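Long-range contacts in D-hydantoinase (Ralstonia pickettii, PDB 1NFG), which probably hydrolyses the cyclic amide bond of D-hydantoin derivatives with stereospecificity, using two zinc ions in each subunit: residues V89-Q94 with H122-D127; A116-Y121 with K448-R453; K166-A171 with E227-P232. All blocks are in the same frame, centred on the assembly; numbering follows the deposited sequence.

Interaction 1: residues V89-Q94 with H122-D127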
loop_
_atom_site.group_PDB
_atom_site.type_symbol
_atom_site.label_atom_id
_atom_site.label_comp_id
_atom_site.label_asym_id
_atom_site.label_seq_id
_atom_site.Cartn_x
_atom_site.Cartn_y
_atom_site.Cartn_z
ATOM N N VAL A 89 -28.329 7.891 -19.637
ATOM C CA VAL A 89 -28.941 6.915 -18.752
ATOM C C VAL A 89 -29.217 7.710 -17.493
ATOM O O VAL A 89 -28.317 7.983 -16.706
ATOM C CB VAL A 89 -28.013 5.721 -18.473
ATOM C CG1 VAL A 89 -28.786 4.621 -17.769
ATOM C CG2 VAL A 89 -27.458 5.185 -19.784
ATOM N N ASP A 90 -30.470 8.123 -17.343
ATOM C CA ASP A 90 -30.896 8.931 -16.213
ATOM C C ASP A 90 -31.194 8.049 -15.011
ATOM O O ASP A 90 -31.479 6.851 -15.147
ATOM C CB ASP A 90 -32.147 9.723 -16.592
ATOM C CG ASP A 90 -32.329 10.973 -15.753
ATOM O OD1 ASP A 90 -31.516 11.910 -15.878
ATOM O OD2 ASP A 90 -33.294 11.021 -14.969
ATOM N N PHE A 91 -31.108 8.652 -13.831
ATOM C CA PHE A 91 -31.380 7.939 -12.596
ATOM C C PHE A 91 -32.852 8.068 -12.233
ATOM O O PHE A 91 -33.300 9.114 -11.763
ATOM C CB PHE A 91 -30.504 8.485 -11.459
ATOM C CG PHE A 91 -29.113 7.919 -11.447
ATOM C CD1 PHE A 91 -28.885 6.618 -11.013
ATOM C CD2 PHE A 91 -28.033 8.668 -11.913
ATOM C CE1 PHE A 91 -27.606 6.063 -11.043
ATOM C CE2 PHE A 91 -26.750 8.127 -11.947
ATOM C CZ PHE A 91 -26.538 6.819 -11.510
ATOM N N CYS A 92 -33.601 6.999 -12.485
ATOM C CA CYS A 92 -35.019 6.958 -12.164
ATOM C C CYS A 92 -35.092 6.829 -10.647
ATOM O O CYS A 92 -34.653 5.825 -10.077
ATOM C CB CYS A 92 -35.671 5.747 -12.839
ATOM S SG CYS A 92 -37.396 5.452 -12.381
ATOM N N GLN A 93 -35.649 7.844 -9.995
ATOM C CA GLN A 93 -35.725 7.856 -8.538
ATOM C C GLN A 93 -37.039 7.407 -7.903
ATOM O O GLN A 93 -38.101 7.963 -8.181
ATOM C CB GLN A 93 -35.380 9.256 -8.025
ATOM C CG GLN A 93 -35.146 9.298 -6.529
ATOM C CD GLN A 93 -34.679 10.655 -6.058
ATOM O OE1 GLN A 93 -35.428 11.629 -6.099
ATOM N NE2 GLN A 93 -33.429 10.728 -5.614
ATOM N N GLN A 94 -36.954 6.406 -7.032
ATOM C CA GLN A 94 -38.127 5.902 -6.325
ATOM C C GLN A 94 -38.582 6.941 -5.306
ATOM O O GLN A 94 -37.783 7.742 -4.824
ATOM C CB GLN A 94 -37.792 4.596 -5.593
ATOM C CG GLN A 94 -38.763 4.217 -4.485
ATOM C CD GLN A 94 -38.240 3.083 -3.618
ATOM O OE1 GLN A 94 -37.082 3.093 -3.205
ATOM N NE2 GLN A 94 -39.093 2.105 -3.327
ATOM N N HIS A 122 -31.547 4.024 -14.749
ATOM C CA HIS A 122 -30.860 3.342 -13.655
ATOM C C HIS A 122 -31.975 3.436 -12.625
ATOM O O HIS A 122 -32.728 4.419 -12.621
ATOM C CB HIS A 122 -29.681 4.136 -13.096
ATOM C CG HIS A 122 -28.551 4.319 -14.052
ATOM N ND1 HIS A 122 -27.860 3.260 -14.597
ATOM C CD2 HIS A 122 -27.954 5.443 -14.514
ATOM C CE1 HIS A 122 -26.881 3.724 -15.351
ATOM N NE2 HIS A 122 -26.916 5.045 -15.317
ATOM N N ILE A 123 -32.105 2.451 -11.752
ATOM C CA ILE A 123 -33.155 2.553 -10.755
ATOM C C ILE A 123 -32.579 2.823 -9.364
ATOM O O ILE A 123 -31.752 2.055 -8.864
ATOM C CB ILE A 123 -34.031 1.276 -10.728
ATOM C CG1 ILE A 123 -35.192 1.473 -9.746
ATOM C CG2 ILE A 123 -33.182 0.063 -10.365
ATOM C CD1 ILE A 123 -36.000 2.751 -9.994
ATOM N N ILE A 124 -32.999 3.932 -8.754
ATOM C CA ILE A 124 -32.544 4.278 -7.414
ATOM C C ILE A 124 -33.478 3.655 -6.387
ATOM O O ILE A 124 -34.689 3.861 -6.437
ATOM C CB ILE A 124 -32.561 5.788 -7.152
ATOM C CG1 ILE A 124 -31.505 6.490 -7.997
ATOM C CG2 ILE A 124 -32.306 6.047 -5.681
ATOM C CD1 ILE A 124 -31.362 7.958 -7.683
ATOM N N VAL A 125 -32.910 2.898 -5.458
ATOM C CA VAL A 125 -33.689 2.266 -4.407
ATOM C C VAL A 125 -33.404 2.979 -3.083
ATOM O O VAL A 125 -32.353 2.775 -2.481
ATOM C CB VAL A 125 -33.313 0.791 -4.266
ATOM C CG1 VAL A 125 -34.140 0.141 -3.173
ATOM C CG2 VAL A 125 -33.518 0.086 -5.583
ATOM N N LEU A 126 -34.328 3.826 -2.640
ATOM C CA LEU A 126 -34.147 4.537 -1.383
ATOM C C LEU A 126 -35.176 4.159 -0.304
ATOM O O LEU A 126 -35.232 4.783 0.757
ATOM C CB LEU A 126 -34.150 6.049 -1.628
ATOM C CG LEU A 126 -35.211 6.656 -2.544
ATOM C CD1 LEU A 126 -36.605 6.481 -1.949
ATOM C CD2 LEU A 126 -34.893 8.129 -2.742
ATOM N N ASP A 127 -35.977 3.132 -0.571
ATOM C CA ASP A 127 -36.981 2.663 0.379
ATOM C C ASP A 127 -37.076 1.155 0.179
ATOM O O ASP A 127 -38.057 0.639 -0.359
ATOM C CB ASP A 127 -38.330 3.340 0.112
ATOM C CG ASP A 127 -39.395 2.945 1.125
ATOM O OD1 ASP A 127 -39.032 2.611 2.272
ATOM O OD2 ASP A 127 -40.597 2.978 0.781
#

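Interaction 2: residues A116-Y121 with K448-R453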
loop_
_atom_site.group_PDB
_atom_site.type_symbol
_atom_site.label_atom_id
_atom_site.label_comp_id
_atom_site.label_asym_id
_atom_site.label_seq_id
_atom_site.Cartn_x
_atom_site.Cartn_y
_atom_site.Cartn_z
ATOM N N ALA A 116 -34.935 14.647 -26.634
ATOM C CA ALA A 116 -34.325 14.953 -27.923
ATOM C C ALA A 116 -33.419 13.800 -28.361
ATOM O O ALA A 116 -33.211 13.594 -29.558
ATOM C CB ALA A 116 -33.520 16.238 -27.833
ATOM N N ILE A 117 -32.895 13.051 -27.388
ATOM C CA ILE A 117 -31.994 11.929 -27.656
ATOM C C ILE A 117 -32.458 10.672 -26.928
ATOM O O ILE A 117 -33.343 10.731 -26.076
ATOM C CB ILE A 117 -30.552 12.245 -27.192
ATOM C CG1 ILE A 117 -30.522 12.340 -25.658
ATOM C CG2 ILE A 117 -30.073 13.551 -27.827
ATOM C CD1 ILE A 117 -29.172 12.693 -25.049
ATOM N N ASP A 118 -31.846 9.539 -27.266
ATOM C CA ASP A 118 -32.189 8.258 -26.658
ATOM C C ASP A 118 -31.805 8.211 -25.182
ATOM O O ASP A 118 -30.914 8.942 -24.738
ATOM C CB ASP A 118 -31.529 7.121 -27.448
ATOM C CG ASP A 118 -32.220 6.871 -28.792
ATOM O OD1 ASP A 118 -32.991 7.753 -29.226
ATOM O OD2 ASP A 118 -31.998 5.807 -29.414
ATOM N N TYR A 119 -32.485 7.358 -24.420
ATOM C CA TYR A 119 -32.241 7.271 -22.984
ATOM C C TYR A 119 -32.590 5.919 -22.373
ATOM O O TYR A 119 -33.463 5.203 -22.869
ATOM C CB TYR A 119 -33.050 8.357 -22.275
ATOM C CG TYR A 119 -34.536 8.231 -22.527
ATOM C CD1 TYR A 119 -35.315 7.327 -21.804
ATOM C CD2 TYR A 119 -35.148 8.946 -23.560
ATOM C CE1 TYR A 119 -36.665 7.128 -22.109
ATOM C CE2 TYR A 119 -36.496 8.755 -23.874
ATOM C CZ TYR A 119 -37.245 7.844 -23.147
ATOM O OH TYR A 119 -38.566 7.637 -23.474
ATOM N N GLY A 120 -31.889 5.590 -21.290
ATOM C CA GLY A 120 -32.118 4.352 -20.561
ATOM C C GLY A 120 -32.309 4.767 -19.113
ATOM O O GLY A 120 -32.205 5.961 -18.812
ATOM N N TYR A 121 -32.593 3.827 -18.213
ATOM C CA TYR A 121 -32.781 4.193 -16.805
ATOM C C TYR A 121 -31.953 3.377 -15.834
ATOM O O TYR A 121 -31.698 2.195 -16.056
ATOM C CB TYR A 121 -34.233 4.001 -16.329
ATOM C CG TYR A 121 -35.348 4.716 -17.064
ATOM C CD1 TYR A 121 -35.179 6.001 -17.582
ATOM C CD2 TYR A 121 -36.603 4.112 -17.185
ATOM C CE1 TYR A 121 -36.240 6.665 -18.206
ATOM C CE2 TYR A 121 -37.668 4.765 -17.802
ATOM C CZ TYR A 121 -37.483 6.035 -18.313
ATOM O OH TYR A 121 -38.533 6.661 -18.947
ATOM N N LYS A 448 -35.763 7.862 -27.883
ATOM C CA LYS A 448 -36.463 6.643 -27.516
ATOM C C LYS A 448 -35.796 5.949 -26.336
ATOM O O LYS A 448 -34.592 6.081 -26.113
ATOM C CB LYS A 448 -36.529 5.682 -28.708
ATOM C CG LYS A 448 -37.251 6.247 -29.924
ATOM C CD LYS A 448 -38.587 6.892 -29.531
ATOM C CE LYS A 448 -39.321 7.518 -30.720
ATOM N NZ LYS A 448 -39.968 6.477 -31.564
ATOM N N PHE A 449 -36.592 5.214 -25.571
ATOM C CA PHE A 449 -36.089 4.485 -24.419
ATOM C C PHE A 449 -35.269 3.278 -24.892
ATOM O O PHE A 449 -35.547 2.702 -25.949
ATOM C CB PHE A 449 -37.260 4.019 -23.551
ATOM C CG PHE A 449 -36.849 3.165 -22.393
ATOM C CD1 PHE A 449 -36.314 3.739 -21.243
ATOM C CD2 PHE A 449 -36.960 1.779 -22.467
ATOM C CE1 PHE A 449 -35.896 2.943 -20.187
ATOM C CE2 PHE A 449 -36.545 0.972 -21.418
ATOM C CZ PHE A 449 -36.012 1.552 -20.273
ATOM N N LEU A 450 -34.265 2.896 -24.104
ATOM C CA LEU A 450 -33.408 1.769 -24.447
ATOM C C LEU A 450 -33.462 0.658 -23.419
ATOM O O LEU A 450 -33.127 0.869 -22.253
ATOM C CB LEU A 450 -31.960 2.235 -24.570
ATOM C CG LEU A 450 -31.614 3.146 -25.743
ATOM C CD1 LEU A 450 -30.352 3.932 -25.442
ATOM C CD2 LEU A 450 -31.446 2.294 -26.990
ATOM N N LYS A 451 -33.896 -0.523 -23.839
ATOM C CA LYS A 451 -33.922 -1.656 -22.927
ATOM C C LYS A 451 -32.478 -2.125 -22.918
ATOM O O LYS A 451 -32.008 -2.740 -23.878
ATOM C CB LYS A 451 -34.830 -2.771 -23.445
ATOM C CG LYS A 451 -36.314 -2.450 -23.380
ATOM C CD LYS A 451 -37.169 -3.601 -23.923
ATOM C CE LYS A 451 -36.935 -4.901 -23.159
ATOM N NZ LYS A 451 -37.693 -6.046 -23.747
ATOM N N ARG A 452 -31.767 -1.813 -21.841
ATOM C CA ARG A 452 -30.363 -2.185 -21.720
ATOM C C ARG A 452 -30.188 -3.645 -21.324
ATOM O O ARG A 452 -31.057 -4.240 -20.691
ATOM C CB ARG A 452 -29.673 -1.228 -20.739
ATOM C CG ARG A 452 -29.835 0.219 -21.186
ATOM C CD ARG A 452 -29.228 1.255 -20.268
ATOM N NE ARG A 452 -29.726 1.167 -18.900
ATOM C CZ ARG A 452 -29.180 0.401 -17.963
ATOM N NH1 ARG A 452 -28.118 -0.333 -18.260
ATOM N NH2 ARG A 452 -29.695 0.360 -16.739
ATOM N N ARG A 453 -29.060 -4.217 -21.728
ATOM C CA ARG A 453 -28.749 -5.614 -21.471
ATOM C C ARG A 453 -28.269 -5.869 -20.047
ATOM O O ARG A 453 -27.824 -4.955 -19.359
ATOM C CB ARG A 453 -27.701 -6.079 -22.477
ATOM C CG ARG A 453 -27.905 -7.492 -22.979
ATOM C CD ARG A 453 -26.935 -7.826 -24.104
ATOM N NE ARG A 453 -26.992 -6.831 -25.169
ATOM C CZ ARG A 453 -25.980 -6.034 -25.503
ATOM N NH1 ARG A 453 -24.823 -6.120 -24.854
ATOM N NH2 ARG A 453 -26.126 -5.138 -26.474
HETATM O O HOH W 1 -32.739 1.550 -19.592
#

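Interaction 3: residues K166-A171 with E227-P232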
loop_
_atom_site.group_PDB
_atom_site.type_symbol
_atom_site.label_atom_id
_atom_site.label_comp_id
_atom_site.label_asym_id
_atom_site.label_seq_id
_atom_site.Cartn_x
_atom_site.Cartn_y
_atom_site.Cartn_z
ATOM N N LYS A 166 -28.449 -6.661 0.458
ATOM C CA LYS A 166 -29.631 -7.259 -0.153
ATOM C C LYS A 166 -29.685 -6.887 -1.624
ATOM O O LYS A 166 -30.050 -7.710 -2.470
ATOM C CB LYS A 166 -30.910 -6.800 0.562
ATOM C CG LYS A 166 -31.209 -7.619 1.807
ATOM C CD LYS A 166 -32.553 -7.291 2.446
ATOM C CE LYS A 166 -32.520 -5.997 3.239
ATOM N NZ LYS A 166 -33.702 -5.900 4.142
ATOM N N THR A 167 -29.313 -5.642 -1.922
ATOM C CA THR A 167 -29.291 -5.155 -3.296
ATOM C C THR A 167 -28.197 -5.887 -4.071
ATOM O O THR A 167 -28.429 -6.345 -5.188
ATOM C CB THR A 167 -29.016 -3.646 -3.346
ATOM O OG1 THR A 167 -30.016 -2.955 -2.594
ATOM C CG2 THR A 167 -29.047 -3.143 -4.777
ATOM N N LEU A 168 -27.007 -6.002 -3.480
ATOM C CA LEU A 168 -25.905 -6.699 -4.140
ATOM C C LEU A 168 -26.341 -8.125 -4.443
ATOM O O LEU A 168 -26.044 -8.671 -5.510
ATOM C CB LEU A 168 -24.649 -6.746 -3.254
ATOM C CG LEU A 168 -23.473 -5.765 -3.394
ATOM C CD1 LEU A 168 -23.492 -5.094 -4.757
ATOM C CD2 LEU A 168 -23.528 -4.729 -2.303
ATOM N N ASP A 169 -27.061 -8.722 -3.503
ATOM C CA ASP A 169 -27.519 -10.092 -3.666
ATOM C C ASP A 169 -28.544 -10.250 -4.797
ATOM O O ASP A 169 -28.469 -11.201 -5.578
ATOM C CB ASP A 169 -28.088 -10.601 -2.342
ATOM C CG ASP A 169 -28.418 -12.072 -2.383
ATOM O OD1 ASP A 169 -29.516 -12.417 -2.871
ATOM O OD2 ASP A 169 -27.576 -12.883 -1.944
ATOM N N LYS A 170 -29.493 -9.320 -4.886
ATOM C CA LYS A 170 -30.506 -9.361 -5.936
ATOM C C LYS A 170 -29.875 -9.134 -7.312
ATOM O O LYS A 170 -30.275 -9.757 -8.301
ATOM C CB LYS A 170 -31.578 -8.295 -5.689
ATOM C CG LYS A 170 -32.646 -8.696 -4.684
ATOM C CD LYS A 170 -33.364 -9.963 -5.128
ATOM C CE LYS A 170 -34.525 -10.302 -4.210
ATOM N NZ LYS A 170 -35.095 -11.649 -4.501
ATOM N N ALA A 171 -28.891 -8.239 -7.368
ATOM C CA ALA A 171 -28.199 -7.932 -8.614
ATOM C C ALA A 171 -27.484 -9.173 -9.152
ATOM O O ALA A 171 -27.498 -9.432 -10.357
ATOM C CB ALA A 171 -27.208 -6.821 -8.392
ATOM N N GLU A 227 -17.396 -7.556 -2.194
ATOM C CA GLU A 227 -16.509 -8.707 -2.087
ATOM C C GLU A 227 -17.184 -9.857 -1.346
ATOM O O GLU A 227 -17.077 -11.018 -1.756
ATOM C CB GLU A 227 -15.224 -8.331 -1.342
ATOM C CG GLU A 227 -14.107 -9.349 -1.513
ATOM C CD GLU A 227 -12.848 -8.986 -0.747
ATOM O OE1 GLU A 227 -12.586 -7.778 -0.539
ATOM O OE2 GLU A 227 -12.106 -9.915 -0.366
ATOM N N ILE A 228 -17.865 -9.528 -0.245
ATOM C CA ILE A 228 -18.564 -10.522 0.579
ATOM C C ILE A 228 -19.671 -11.215 -0.205
ATOM O O ILE A 228 -19.784 -12.440 -0.188
ATOM C CB ILE A 228 -19.198 -9.872 1.839
ATOM C CG1 ILE A 228 -18.102 -9.321 2.752
ATOM C CG2 ILE A 228 -20.050 -10.892 2.586
ATOM C CD1 ILE A 228 -17.223 -10.390 3.352
ATOM N N VAL A 229 -20.501 -10.426 -0.875
ATOM C CA VAL A 229 -21.582 -10.992 -1.665
ATOM C C VAL A 229 -20.993 -11.629 -2.912
ATOM O O VAL A 229 -21.612 -12.491 -3.533
ATOM C CB VAL A 229 -22.595 -9.911 -2.092
ATOM C CG1 VAL A 229 -23.623 -10.502 -3.035
ATOM C CG2 VAL A 229 -23.279 -9.334 -0.861
ATOM N N ASN A 230 -19.777 -11.211 -3.256
ATOM C CA ASN A 230 -19.087 -11.705 -4.441
ATOM C C ASN A 230 -19.872 -11.234 -5.662
ATOM O O ASN A 230 -20.315 -12.023 -6.495
ATOM C CB ASN A 230 -19.011 -13.228 -4.434
ATOM C CG ASN A 230 -18.229 -13.764 -5.612
ATOM O OD1 ASN A 230 -18.340 -14.940 -5.957
ATOM N ND2 ASN A 230 -17.423 -12.902 -6.240
ATOM N N ALA A 231 -20.026 -9.923 -5.752
ATOM C CA ALA A 231 -20.779 -9.315 -6.826
ATOM C C ALA A 231 -20.052 -8.131 -7.430
ATOM O O ALA A 231 -19.195 -7.518 -6.795
ATOM C CB ALA A 231 -22.124 -8.853 -6.288
ATOM N N PRO A 232 -20.381 -7.798 -8.681
ATOM C CA PRO A 232 -19.738 -6.658 -9.329
ATOM C C PRO A 232 -20.385 -5.403 -8.761
ATOM O O PRO A 232 -21.564 -5.420 -8.414
ATOM C CB PRO A 232 -20.083 -6.864 -10.799
ATOM C CG PRO A 232 -21.441 -7.520 -10.722
ATOM C CD PRO A 232 -21.237 -8.534 -9.630
#

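Interaction 1: residues V89-Q94 with H122-D127
Phe91 lies beside His122, Cys92 beside Ile123 and Gln93 beside Ile124, in a parallel pair of TIM-barrel strands. The pair belongs to the beta-alpha-beta unit of strand 85-93, helix 100-111 and strand 118-124. Three sound backbone bonds join the strands. His122 N gives to Asp90 O at 2.9 Å, Cys92 N to His122 O at 2.7 Å, and Ile124 N to Cys92 O at 2.8 Å. The last is nearly straight, with 173° at the hydrogen. A weak bond from Gln94 N to Ile124 O follows. The ring nitrogens of His122 are satisfied outside the pair, ND1 by Ser146 OG and NE2 by Val56 O. Both carboxylate oxygens of Asp90 are also held outside it, OD1 by Val60 N and Thr58 OG1, and OD2 by Trp107 NE1. The Phe91 and His122 rings meet obliquely, with planes 34° apart, and His122 CD2 sits over the centre of the Phe91 face. Phe91 also packs on His57 and His59, ligands of one zinc, so the face of the pair that carries Phe91 borders the metal site. Past the strand ends, Gln94 CG is anti to the backbone N (chi1 161°), and the extended chain carries the amide to the backbone of Leu126 and Asp127. Gln94 NE2 gives to His98 O and, weakly, to Asp127 O. Gln94 OE1 accepts Leu126 N at 2.9 Å and, in a weak bond of the same length, Asp127 N.

Interaction 2: residues A116-Y121 with K448-R453
Asp118 OD1 is gripped by Lys448 N at 3.1 Å and by a salt bridge from Arg430. The amide of Lys448 meets this oxygen from above the carboxylate plane. The other oxygen, OD2, pairs with Lys379. Here a C-terminal segment runs beside strand 118-124 of the TIM barrel, and one beta bridge, Tyr119 with Phe449, links the backbones. Tyr119 N gives to Lys448 O at 3.0 Å, and Leu450 N gives to Tyr119 O at 2.7 Å. Tyr119, Tyr121 and Phe449 form an aromatic cluster. Phe449 CG is anti to its backbone N (chi1 175°). Its side chain crosses those of both tyrosines at about a right angle, while the ring planes meet obliquely. Its CE1 lies over one face of Tyr121, offset toward the rim. Phe449 CA makes a CH-pi contact with the face of Tyr119, 3.9 Å from the ring centroid. Helix 100-111 adjoins the cluster, and its Asp108 binds the Tyr121 hydroxyl. A water accepts from Tyr121 N at 2.7 Å and weakly from Arg452 NE, and gives to Leu450 O at 2.8 Å. Arg452 NH1 bonds Phe373 O, while NH2 gives a nearly straight hydrogen bond to Tyr121 O, 2.8 Å away with 167° at the hydrogen; the oxygen lies close to the guanidinium plane.

Interaction 3: residues K166-A171 with E227-P232
Leu168 and Val229 bury the most surface here, and Ala231 comes next. Leu168 CB faces both methyls of Val229, with CG2 at 3.8 Å and CG1 at 3.9 Å. Val229 CG1 is anti to the backbone N (chi1 174°). That methyl also lies against the helix backbone, 3.9 Å from Asp169 N. Val229 thus touches both a side chain and the main chain of helix 161-174. Leu168 CD1 meets the stretch that follows helix 212-229. It lies 4.3 Å from Ala231 CB and 4.1 Å from Pro232 O. Ala231 CB in turn is 4.0 Å from Leu168 O. No hydrogen bond crosses the contact, which is wholly van der Waals. The two helices belong to the outer layer of the TIM barrel. Each leads into a strand, 178-180 or 233-235, and these strands are parallel neighbours. Helix 212-229 ends in a Schellman motif with Asn230, of positive phi, as C-prime residue. This turn takes the chain from Val229 to Ala231, and both point their CB toward helix 161-174. Inward, Leu168 also packs on Val178 of strand 178-180. Val229 touches Leu165 and Ala231 touches Val172, both on helix 161-174. The contact also borders a subunit interface. Tyr190 of the second subunit packs on Val229, and its OH is hydrogen-bonded to Asp169 OD2.

How the interactions relate
From the N terminus, strand 85-93 comes first. Interaction 1 closes a short loop from it through helix 100-111 to strand 118-124. Interaction 2 starts on the same second strand, at 116-121, before interaction 1 has closed, so the two cross. Its loop closes only at 448-453, near the C terminus, and brings the chain's tail to the barrel. The two contacts touch where Asp90 N lies 3.1 Å from Gly120 O, a probable hydrogen bond. Interaction 3 opens after interaction 1 has closed and nests inside the long loop of interaction 2. It ties two outer helices of the barrel and touches neither of the other contacts.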